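Local structure of WbmS, polysaccharide deacetylase involved in O-antigen biosynthesis (Bordetella bronchiseptica, 3HFT) at residues L41-W47 / A67-H73; D50-Q54 / T75-N80; I57-E61 / I81-F87. The protein is a putative zinc-dependent polysaccharide deacetylase that probably removes acetyl groups from sugars during O-antigen biosynthesis. All coordinates share one frame. Residue numbers count along the deposited sequence, not the author numbering.

Contact 1. Residues L41-W47 / A67-H73; sequences LTFDIDW and ATWFATH. With EDO (1,2-ethanediol), chain D.
Phe43 lays its ring face to face over the six-membered ring of Trp69, centroids 4.4 Å apart and planes at 19°, both side chains in chi1 m. They pair on one face of parallel strands 41-44 and 67-71, whose axes approach to 4.7 Å at 16°; the pairs Thr42-Thr68 and Asp44-Phe70 occupy the other. Hydrogen bonds run from Thr68 N to Leu41 O (3.0 Å), Phe43 N to Thr68 O (2.9 Å), Phe70 N to Phe43 O (2.7 Å) and Ile45 N to Phe70 O (3.2 Å). Past the strand ends, Asp46 and Trp47 take positive phi (45° and 59°), and Trp47 N donates to Thr72 OG1 (2.9 Å), while Thr72 CB makes a CH-pi contact 3.7 Å from the centroid of the Trp47 five-membered ring. This turn presents Asp46, whose OD2 accepts from O2 of 1,2-ethanediol, probably crystallisation liquor, at 2.6 Å and whose OD1 binds zinc with His92 and His127: the Asp-His-His metal site of polysaccharide deacetylases, set at the C-terminal ends of parallel strands.

Contact 2. Residues D50-Q54 / T75-N80; sequences DFVLQ and TPLLEN
One polar contact joins the first turn of helix 50-63 to Thr75, which precedes the turn leading into helix 77-83; the closest CA atoms, those of Asp50 and Leu77, lie 7.2 Å apart. Asp50 (chi1 m) accepts through OD1 from Thr75 OG1 at 2.8 Å. The same Thr75 OG1, with chi1 t, receives Leu77 N at 3.0 Å and so caps the helical turn that follows, in which Leu78 N reaches Thr75 O at 3.0 Å. Gln54 brings OE1 to 3.4 Å from Asn80 ND2, its NE2 being bonded to Asp58. In apolar packing, Leu53 CD2 (chi1 t, chi2 p) lies 3.9 Å from Leu77 CB, and Leu53 continues inward to Ile45 and Trp69. The methyls of Leu77 (chi1 m, chi2 t) lie instead against oxygens, CD1 3.2 Å from Asp50 O and CD2 3.1 Å from Gln54 OE1. One threonine hydroxyl thus donates to a carboxylate on the neighbouring helix while accepting a backbone NH, coupling the cap of one helix to the other.

Contact 3. Residues I57-E61 / I81-F87; sequences IDLIE and IRRNPLF
The ring of Phe87, pointing toward segment 57-61 of helix 50-63, is the main bump here, and Ile57, Ile60 and Glu61 form the hollow that receives it. Ile60 CG2 comes to 3.6 Å from Phe87 CE1, the aliphatic part of Glu61 places CG 3.6 Å from Phe87 CZ, and Ile57 CG2 meets the ring edge with 4.4 Å to CE2. Phe87 holds chi1 m with chi2 near -11°. Beside this pocket the end of Ile57 reaches the side of Ile81, both in the mt rotamer, with Ile57 CD1 4.1 Å from Ile81 CG1. The backbones stay well apart, with CA atoms 8.0 Å apart for Ile57 and Ile81 and 8.8 Å for Glu61 and Asn84, so side chains fill the space between them. Toward the solvent, Asn84 ND2 donates to Glu61 OE2 at 3.1 Å.

Asn84 is where the chain leaves the helix, at phi/psi -70°/118°. Its OD1 accepts Leu86 N at 2.8 Å in an Asx turn, and Asn84 O accepts Phe87 N at 3.0 Å in a type I beta turn running from Asn84 to Phe87. The turn delivers Phe87 to the start of strand 87-91, beside Trp69. Two helices packed next to each other over one face of a parallel sheet, with a tight turn from the second into its next strand, are characteristic of consecutive beta-alpha-beta units.

From the N terminus, strand 39-44 leads into helix 50-63, which supplies first 50-54 and then 57-61, before the chain returns as strand 67-71. There contact 1 closes the first loop, making the beta-alpha-beta unit. Helix 77-83 then comes back alongside helix 50-63: contact 2 closes the second loop at 75-80, and contact 3 the third at 81-87, where strand 87-91 begins. All three loops cross, because the first segments and the second segments come in the same order along the chain. Contacts 2 and 3 join the same two helices at successive levels. Both pack against contact 1, Leu53 and Ile81 on Trp69 and Leu78 on Ala71, tying the helical layer to the sheet.

Contact 1. Residues L41-W47 / A67-H73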
loop_
_atom_site.group_PDB
_atom_site.type_symbol
_atom_site.label_atom_id
_atom_site.label_comp_id
_atom_site.label_asym_id
_atom_site.label_seq_id
_atom_site.Cartn_x
_atom_site.Cartn_y
_atom_site.Cartn_z
ATOM N N LEU A 41 -12.889 -6.318 13.175
ATOM C CA LEU A 41 -11.938 -7.360 13.543
ATOM C C LEU A 41 -11.754 -8.255 12.331
ATOM O O LEU A 41 -12.748 -8.739 11.729
ATOM C CB LEU A 41 -12.458 -8.181 14.726
ATOM C CG LEU A 41 -12.649 -7.462 16.066
ATOM C CD1 LEU A 41 -13.335 -8.396 17.092
ATOM C CD2 LEU A 41 -11.325 -6.960 16.587
ATOM N N THR A 42 -10.505 -8.448 11.941
ATOM C CA THR A 42 -10.177 -9.274 10.798
ATOM C C THR A 42 -9.142 -10.321 11.221
ATOM O O THR A 42 -8.275 -10.057 12.056
ATOM C CB THR A 42 -9.687 -8.438 9.574
ATOM O OG1 THR A 42 -8.393 -7.889 9.836
ATOM C CG2 THR A 42 -10.695 -7.318 9.203
ATOM N N PHE A 43 -9.262 -11.504 10.626
ATOM C CA PHE A 43 -8.420 -12.631 10.944
ATOM C C PHE A 43 -7.798 -13.223 9.700
ATOM O O PHE A 43 -8.490 -13.695 8.832
ATOM C CB PHE A 43 -9.266 -13.666 11.685
ATOM C CG PHE A 43 -9.788 -13.147 12.996
ATOM C CD1 PHE A 43 -9.031 -13.278 14.148
ATOM C CD2 PHE A 43 -11.003 -12.496 13.058
ATOM C CE1 PHE A 43 -9.466 -12.738 15.337
ATOM C CE2 PHE A 43 -11.463 -11.960 14.236
ATOM C CZ PHE A 43 -10.696 -12.070 15.375
ATOM N N ASP A 44 -6.480 -13.142 9.612
ATOM C CA ASP A 44 -5.692 -13.768 8.568
ATOM C C ASP A 44 -5.357 -15.187 9.099
ATOM O O ASP A 44 -4.578 -15.357 10.062
ATOM C CB ASP A 44 -4.397 -13.012 8.329
ATOM C CG ASP A 44 -4.613 -11.656 7.656
ATOM O OD1 ASP A 44 -5.738 -11.358 7.211
ATOM O OD2 ASP A 44 -3.625 -10.898 7.565
ATOM N N ILE A 45 -5.988 -16.175 8.509
ATOM C CA ILE A 45 -5.944 -17.547 9.043
ATOM C C ILE A 45 -4.515 -18.119 9.000
ATOM O O ILE A 45 -4.102 -18.808 9.910
ATOM C CB ILE A 45 -7.038 -18.406 8.379
ATOM C CG1 ILE A 45 -8.434 -17.866 8.793
ATOM C CG2 ILE A 45 -6.887 -19.927 8.741
ATOM C CD1 ILE A 45 -9.642 -18.595 8.128
ATOM N N ASP A 46 -3.753 -17.777 7.965
ATOM C CA ASP A 46 -2.348 -18.187 7.813
ATOM C C ASP A 46 -2.079 -19.661 8.112
ATOM O O ASP A 46 -1.170 -20.000 8.884
ATOM C CB ASP A 46 -1.417 -17.289 8.637
ATOM C CG ASP A 46 -1.221 -15.944 7.989
ATOM O OD1 ASP A 46 -2.078 -15.594 7.152
ATOM O OD2 ASP A 46 -0.239 -15.245 8.314
ATOM N N TRP A 47 -2.857 -20.530 7.486
ATOM C CA TRP A 47 -2.621 -21.974 7.554
ATOM C C TRP A 47 -2.650 -22.573 8.958
ATOM O O TRP A 47 -2.085 -23.631 9.188
ATOM C CB TRP A 47 -1.304 -22.355 6.828
ATOM C CG TRP A 47 -1.317 -21.881 5.394
ATOM C CD1 TRP A 47 -1.861 -22.533 4.329
ATOM C CD2 TRP A 47 -0.839 -20.623 4.893
ATOM N NE1 TRP A 47 -1.738 -21.773 3.202
ATOM C CE2 TRP A 47 -1.116 -20.596 3.510
ATOM C CE3 TRP A 47 -0.213 -19.511 5.479
ATOM C CZ2 TRP A 47 -0.779 -19.516 2.693
ATOM C CZ3 TRP A 47 0.127 -18.433 4.661
ATOM C CH2 TRP A 47 -0.158 -18.452 3.287
ATOM N N ALA A 67 -17.170 -10.316 12.506
ATOM C CA ALA A 67 -15.762 -10.442 12.190
ATOM C C ALA A 67 -15.604 -10.900 10.739
ATOM O O ALA A 67 -16.533 -11.452 10.150
ATOM C CB ALA A 67 -15.044 -11.400 13.180
ATOM N N THR A 68 -14.446 -10.619 10.157
ATOM C CA THR A 68 -14.148 -11.025 8.785
ATOM C C THR A 68 -12.919 -11.934 8.823
ATOM O O THR A 68 -11.966 -11.642 9.524
ATOM C CB THR A 68 -13.877 -9.817 7.924
ATOM O OG1 THR A 68 -14.975 -8.903 8.055
ATOM C CG2 THR A 68 -13.694 -10.230 6.469
ATOM N N TRP A 69 -12.948 -13.021 8.050
ATOM C CA TRP A 69 -11.924 -14.084 8.138
ATOM C C TRP A 69 -11.340 -14.283 6.771
ATOM O O TRP A 69 -12.087 -14.561 5.819
ATOM C CB TRP A 69 -12.572 -15.414 8.613
ATOM C CG TRP A 69 -13.272 -15.275 9.949
ATOM C CD1 TRP A 69 -14.470 -14.685 10.169
ATOM C CD2 TRP A 69 -12.774 -15.655 11.239
ATOM N NE1 TRP A 69 -14.789 -14.722 11.491
ATOM C CE2 TRP A 69 -13.759 -15.303 12.179
ATOM C CE3 TRP A 69 -11.628 -16.318 11.680
ATOM C CZ2 TRP A 69 -13.603 -15.518 13.547
ATOM C CZ3 TRP A 69 -11.465 -16.537 13.046
ATOM C CH2 TRP A 69 -12.466 -16.153 13.962
ATOM N N PHE A 70 -10.027 -14.155 6.647
ATOM C CA PHE A 70 -9.393 -14.327 5.338
ATOM C C PHE A 70 -8.781 -15.726 5.219
ATOM O O PHE A 70 -7.831 -16.054 5.918
ATOM C CB PHE A 70 -8.392 -13.210 5.078
ATOM C CG PHE A 70 -9.023 -11.866 4.969
ATOM C CD1 PHE A 70 -9.768 -11.511 3.840
ATOM C CD2 PHE A 70 -8.844 -10.919 5.957
ATOM C CE1 PHE A 70 -10.320 -10.273 3.750
ATOM C CE2 PHE A 70 -9.403 -9.675 5.836
ATOM C CZ PHE A 70 -10.155 -9.362 4.744
ATOM N N ALA A 71 -9.371 -16.550 4.344
ATOM C CA ALA A 71 -9.014 -17.978 4.263
ATOM C C ALA A 71 -7.781 -18.245 3.415
ATOM O O ALA A 71 -7.614 -17.680 2.312
ATOM C CB ALA A 71 -10.209 -18.795 3.704
ATOM N N THR A 72 -6.927 -19.119 3.927
ATOM C CA THR A 72 -5.707 -19.523 3.250
ATOM C C THR A 72 -5.820 -20.887 2.591
ATOM O O THR A 72 -5.143 -21.170 1.615
ATOM C CB THR A 72 -4.512 -19.579 4.239
ATOM O OG1 THR A 72 -4.912 -20.211 5.471
ATOM C CG2 THR A 72 -3.977 -18.178 4.533
ATOM N N HIS A 73 -6.676 -21.730 3.135
ATOM C CA HIS A 73 -6.680 -23.131 2.746
ATOM C C HIS A 73 -8.021 -23.756 3.045
ATOM O O HIS A 73 -8.863 -23.171 3.723
ATOM C CB HIS A 73 -5.569 -23.834 3.501
ATOM C CG HIS A 73 -5.811 -23.913 4.969
ATOM N ND1 HIS A 73 -5.505 -22.876 5.830
ATOM C CD2 HIS A 73 -6.355 -24.892 5.731
ATOM C CE1 HIS A 73 -5.830 -23.231 7.062
ATOM N NE2 HIS A 73 -6.375 -24.434 7.025
HETATM C C1 EDO D . 3.167 -14.777 11.553
HETATM O O1 EDO D . 3.341 -13.735 12.516
HETATM C C2 EDO D . 1.708 -15.246 11.556
HETATM O O2 EDO D . 1.358 -15.850 10.298
HETATM O O HOH W 1 -14.588 -7.284 10.231
HETATM O O HOH W 2 -2.932 -23.044 0.646
#

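Contact 2. Residues D50-Q54 / T75-N80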
loop_
_atom_site.group_PDB
_atom_site.type_symbol
_atom_site.label_atom_id
_atom_site.label_comp_id
_atom_site.label_asym_id
_atom_site.label_seq_id
_atom_site.Cartn_x
_atom_site.Cartn_y
_atom_site.Cartn_z
ATOM N N ASP A 50 -6.529 -26.740 12.535
ATOM C CA ASP A 50 -7.927 -26.639 12.913
ATOM C C ASP A 50 -8.167 -26.336 14.390
ATOM O O ASP A 50 -9.062 -25.561 14.706
ATOM C CB ASP A 50 -8.669 -27.923 12.526
ATOM C CG ASP A 50 -8.984 -28.007 11.039
ATOM O OD1 ASP A 50 -8.744 -27.061 10.265
ATOM O OD2 ASP A 50 -9.500 -29.052 10.626
ATOM N N PHE A 51 -7.403 -26.944 15.310
ATOM C CA PHE A 51 -7.664 -26.711 16.741
ATOM C C PHE A 51 -7.350 -25.258 17.103
ATOM O O PHE A 51 -8.025 -24.644 17.935
ATOM C CB PHE A 51 -6.910 -27.708 17.652
ATOM C CG PHE A 51 -5.428 -27.469 17.755
ATOM C CD1 PHE A 51 -4.555 -28.024 16.830
ATOM C CD2 PHE A 51 -4.895 -26.776 18.836
ATOM C CE1 PHE A 51 -3.188 -27.825 16.926
ATOM C CE2 PHE A 51 -3.527 -26.588 18.958
ATOM C CZ PHE A 51 -2.668 -27.102 18.000
ATOM N N VAL A 52 -6.345 -24.697 16.441
ATOM C CA VAL A 52 -5.976 -23.296 16.628
ATOM C C VAL A 52 -7.062 -22.375 16.058
ATOM O O VAL A 52 -7.477 -21.434 16.718
ATOM C CB VAL A 52 -4.602 -23.001 15.996
ATOM C CG1 VAL A 52 -4.292 -21.475 15.974
ATOM C CG2 VAL A 52 -3.505 -23.787 16.724
ATOM N N LEU A 53 -7.527 -22.647 14.838
ATOM C CA LEU A 53 -8.571 -21.810 14.233
ATOM C C LEU A 53 -9.850 -21.933 15.053
ATOM O O LEU A 53 -10.503 -20.928 15.340
ATOM C CB LEU A 53 -8.805 -22.199 12.758
ATOM C CG LEU A 53 -9.945 -21.481 12.030
ATOM C CD1 LEU A 53 -9.798 -19.962 12.104
ATOM C CD2 LEU A 53 -9.988 -21.947 10.582
ATOM N N GLN A 54 -10.179 -23.151 15.488
ATOM C CA GLN A 54 -11.385 -23.340 16.298
ATOM C C GLN A 54 -11.374 -22.515 17.575
ATOM O O GLN A 54 -12.398 -21.989 17.991
ATOM C CB GLN A 54 -11.613 -24.798 16.668
ATOM C CG GLN A 54 -12.992 -24.999 17.354
ATOM C CD GLN A 54 -14.148 -24.727 16.408
ATOM O OE1 GLN A 54 -14.231 -25.356 15.365
ATOM N NE2 GLN A 54 -15.028 -23.786 16.754
ATOM N N THR A 75 -10.612 -26.093 4.777
ATOM C CA THR A 75 -10.872 -26.770 6.056
ATOM C C THR A 75 -12.373 -26.767 6.320
ATOM O O THR A 75 -13.072 -25.817 5.968
ATOM C CB THR A 75 -10.183 -26.076 7.256
ATOM O OG1 THR A 75 -10.851 -26.476 8.469
ATOM C CG2 THR A 75 -10.234 -24.545 7.133
ATOM N N PRO A 76 -12.891 -27.828 6.939
ATOM C CA PRO A 76 -14.319 -27.787 7.235
ATOM C C PRO A 76 -14.744 -26.617 8.138
ATOM O O PRO A 76 -15.921 -26.262 8.156
ATOM C CB PRO A 76 -14.586 -29.144 7.897
ATOM C CG PRO A 76 -13.250 -29.673 8.271
ATOM C CD PRO A 76 -12.267 -29.095 7.345
ATOM N N LEU A 77 -13.796 -25.983 8.831
ATOM C CA LEU A 77 -14.122 -24.870 9.695
ATOM C C LEU A 77 -14.561 -23.631 8.915
ATOM O O LEU A 77 -15.221 -22.759 9.469
ATOM C CB LEU A 77 -12.951 -24.553 10.631
ATOM C CG LEU A 77 -12.580 -25.654 11.631
ATOM C CD1 LEU A 77 -11.452 -25.218 12.547
ATOM C CD2 LEU A 77 -13.768 -26.045 12.415
ATOM N N LEU A 78 -14.233 -23.557 7.632
ATOM C CA LEU A 78 -14.738 -22.464 6.812
ATOM C C LEU A 78 -16.269 -22.489 6.778
ATOM O O LEU A 78 -16.913 -21.447 6.698
ATOM C CB LEU A 78 -14.171 -22.522 5.389
ATOM C CG LEU A 78 -12.656 -22.367 5.235
ATOM C CD1 LEU A 78 -12.298 -22.126 3.764
ATOM C CD2 LEU A 78 -12.108 -21.251 6.128
ATOM N N GLU A 79 -16.853 -23.676 6.862
ATOM C CA GLU A 79 -18.311 -23.802 6.886
ATOM C C GLU A 79 -18.912 -23.197 8.171
ATOM O O GLU A 79 -19.993 -22.628 8.126
ATOM C CB GLU A 79 -18.723 -25.272 6.680
ATOM C CG GLU A 79 -20.209 -25.491 6.384
ATOM C CD GLU A 79 -20.761 -24.591 5.267
ATOM O OE1 GLU A 79 -20.054 -24.359 4.259
ATOM O OE2 GLU A 79 -21.912 -24.117 5.402
ATOM N N ASN A 80 -18.192 -23.275 9.294
ATOM C CA ASN A 80 -18.618 -22.602 10.532
ATOM C C ASN A 80 -18.717 -21.092 10.305
ATOM O O ASN A 80 -19.660 -20.439 10.729
ATOM C CB ASN A 80 -17.612 -22.792 11.688
ATOM C CG ASN A 80 -17.389 -24.244 12.073
ATOM O OD1 ASN A 80 -17.723 -25.151 11.331
ATOM N ND2 ASN A 80 -16.800 -24.461 13.247
#

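Contact 3. Residues I57-E61 / I81-F87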
loop_
_atom_site.group_PDB
_atom_site.type_symbol
_atom_site.label_atom_id
_atom_site.label_comp_id
_atom_site.label_asym_id
_atom_site.label_seq_id
_atom_site.Cartn_x
_atom_site.Cartn_y
_atom_site.Cartn_z
ATOM N N ILE A 57 -12.220 -18.900 16.587
ATOM C CA ILE A 57 -13.676 -18.869 16.318
ATOM C C ILE A 57 -14.492 -18.886 17.623
ATOM O O ILE A 57 -15.414 -18.086 17.808
ATOM C CB ILE A 57 -14.114 -20.056 15.405
ATOM C CG1 ILE A 57 -13.589 -19.872 13.973
ATOM C CG2 ILE A 57 -15.645 -20.168 15.324
ATOM C CD1 ILE A 57 -13.707 -21.105 13.106
ATOM N N ASP A 58 -14.153 -19.792 18.532
ATOM C CA ASP A 58 -14.882 -19.882 19.807
ATOM C C ASP A 58 -14.828 -18.591 20.627
ATOM O O ASP A 58 -15.823 -18.155 21.191
ATOM C CB ASP A 58 -14.355 -21.041 20.633
ATOM C CG ASP A 58 -14.691 -22.394 20.027
ATOM O OD1 ASP A 58 -15.623 -22.488 19.189
ATOM O OD2 ASP A 58 -13.994 -23.357 20.400
ATOM N N LEU A 59 -13.674 -17.947 20.631
ATOM C CA LEU A 59 -13.476 -16.711 21.356
ATOM C C LEU A 59 -14.350 -15.579 20.799
ATOM O O LEU A 59 -15.044 -14.873 21.553
ATOM C CB LEU A 59 -11.985 -16.368 21.295
ATOM C CG LEU A 59 -11.330 -15.691 22.478
ATOM C CD1 LEU A 59 -11.598 -16.475 23.744
ATOM C CD2 LEU A 59 -9.818 -15.546 22.244
ATOM N N ILE A 60 -14.374 -15.430 19.474
ATOM C CA ILE A 60 -15.221 -14.403 18.833
ATOM C C ILE A 60 -16.726 -14.736 18.928
ATOM O O ILE A 60 -17.539 -13.861 19.250
ATOM C CB ILE A 60 -14.784 -14.165 17.380
ATOM C CG1 ILE A 60 -13.295 -13.817 17.333
ATOM C CG2 ILE A 60 -15.591 -13.030 16.736
ATOM C CD1 ILE A 60 -12.864 -12.680 18.327
ATOM N N GLU A 61 -17.096 -16.003 18.683
ATOM C CA GLU A 61 -18.473 -16.442 18.869
ATOM C C GLU A 61 -18.957 -16.194 20.299
ATOM O O GLU A 61 -20.077 -15.763 20.496
ATOM C CB GLU A 61 -18.654 -17.908 18.445
ATOM C CG GLU A 61 -18.514 -18.023 16.920
ATOM C CD GLU A 61 -18.994 -19.340 16.311
ATOM O OE1 GLU A 61 -18.987 -20.381 17.010
ATOM O OE2 GLU A 61 -19.328 -19.308 15.090
ATOM N N ILE A 81 -17.706 -20.554 9.641
ATOM C CA ILE A 81 -17.622 -19.134 9.340
ATOM C C ILE A 81 -18.747 -18.737 8.377
ATOM O O ILE A 81 -19.453 -17.754 8.602
ATOM C CB ILE A 81 -16.229 -18.809 8.761
ATOM C CG1 ILE A 81 -15.157 -19.060 9.846
ATOM C CG2 ILE A 81 -16.192 -17.361 8.191
ATOM C CD1 ILE A 81 -13.714 -19.096 9.363
ATOM N N ARG A 82 -18.937 -19.501 7.306
ATOM C CA ARG A 82 -20.044 -19.215 6.386
ATOM C C ARG A 82 -21.399 -19.185 7.109
ATOM O O ARG A 82 -22.176 -18.259 6.923
ATOM C CB ARG A 82 -20.116 -20.257 5.266
ATOM C CG ARG A 82 -19.010 -20.158 4.234
ATOM C CD ARG A 82 -19.266 -21.102 3.045
ATOM N NE ARG A 82 -18.015 -21.469 2.362
ATOM C CZ ARG A 82 -17.266 -22.546 2.635
ATOM N NH1 ARG A 82 -17.615 -23.410 3.579
ATOM N NH2 ARG A 82 -16.145 -22.766 1.951
ATOM N N ARG A 83 -21.684 -20.214 7.908
ATOM C CA ARG A 83 -22.966 -20.315 8.628
ATOM C C ARG A 83 -23.290 -19.145 9.526
ATOM O O ARG A 83 -24.447 -18.734 9.644
ATOM C CB ARG A 83 -22.985 -21.541 9.551
ATOM C CG ARG A 83 -23.375 -22.807 8.911
ATOM C CD ARG A 83 -23.716 -23.831 9.973
ATOM N NE ARG A 83 -22.610 -24.038 10.905
ATOM C CZ ARG A 83 -21.653 -24.951 10.753
ATOM N NH1 ARG A 83 -21.643 -25.759 9.702
ATOM N NH2 ARG A 83 -20.685 -25.062 11.661
ATOM N N ASN A 84 -22.285 -18.657 10.230
ATOM C CA ASN A 84 -22.510 -17.605 11.178
ATOM C C ASN A 84 -22.828 -16.318 10.414
ATOM O O ASN A 84 -21.979 -15.791 9.678
ATOM C CB ASN A 84 -21.279 -17.444 12.081
ATOM C CG ASN A 84 -21.526 -16.510 13.227
ATOM O OD1 ASN A 84 -22.320 -15.565 13.112
ATOM N ND2 ASN A 84 -20.854 -16.759 14.351
ATOM N N PRO A 85 -24.036 -15.777 10.619
ATOM C CA PRO A 85 -24.416 -14.579 9.874
ATOM C C PRO A 85 -23.628 -13.330 10.278
ATOM O O PRO A 85 -23.659 -12.327 9.562
ATOM C CB PRO A 85 -25.902 -14.419 10.200
ATOM C CG PRO A 85 -26.077 -15.092 11.513
ATOM C CD PRO A 85 -25.092 -16.210 11.555
ATOM N N LEU A 86 -22.929 -13.385 11.403
ATOM C CA LEU A 86 -22.113 -12.260 11.838
ATOM C C LEU A 86 -20.708 -12.313 11.242
ATOM O O LEU A 86 -19.928 -11.361 11.387
ATOM C CB LEU A 86 -22.012 -12.246 13.368
ATOM C CG LEU A 86 -23.290 -12.108 14.191
ATOM C CD1 LEU A 86 -22.935 -11.964 15.655
ATOM C CD2 LEU A 86 -24.122 -10.943 13.715
ATOM N N PHE A 87 -20.374 -13.415 10.579
ATOM C CA PHE A 87 -19.035 -13.605 10.047
ATOM C C PHE A 87 -18.995 -13.517 8.536
ATOM O O PHE A 87 -19.813 -14.096 7.859
ATOM C CB PHE A 87 -18.474 -14.968 10.454
ATOM C CG PHE A 87 -18.163 -15.104 11.934
ATOM C CD1 PHE A 87 -18.166 -14.015 12.792
ATOM C CD2 PHE A 87 -17.768 -16.326 12.438
ATOM C CE1 PHE A 87 -17.849 -14.168 14.127
ATOM C CE2 PHE A 87 -17.443 -16.475 13.774
ATOM C CZ PHE A 87 -17.478 -15.395 14.611
#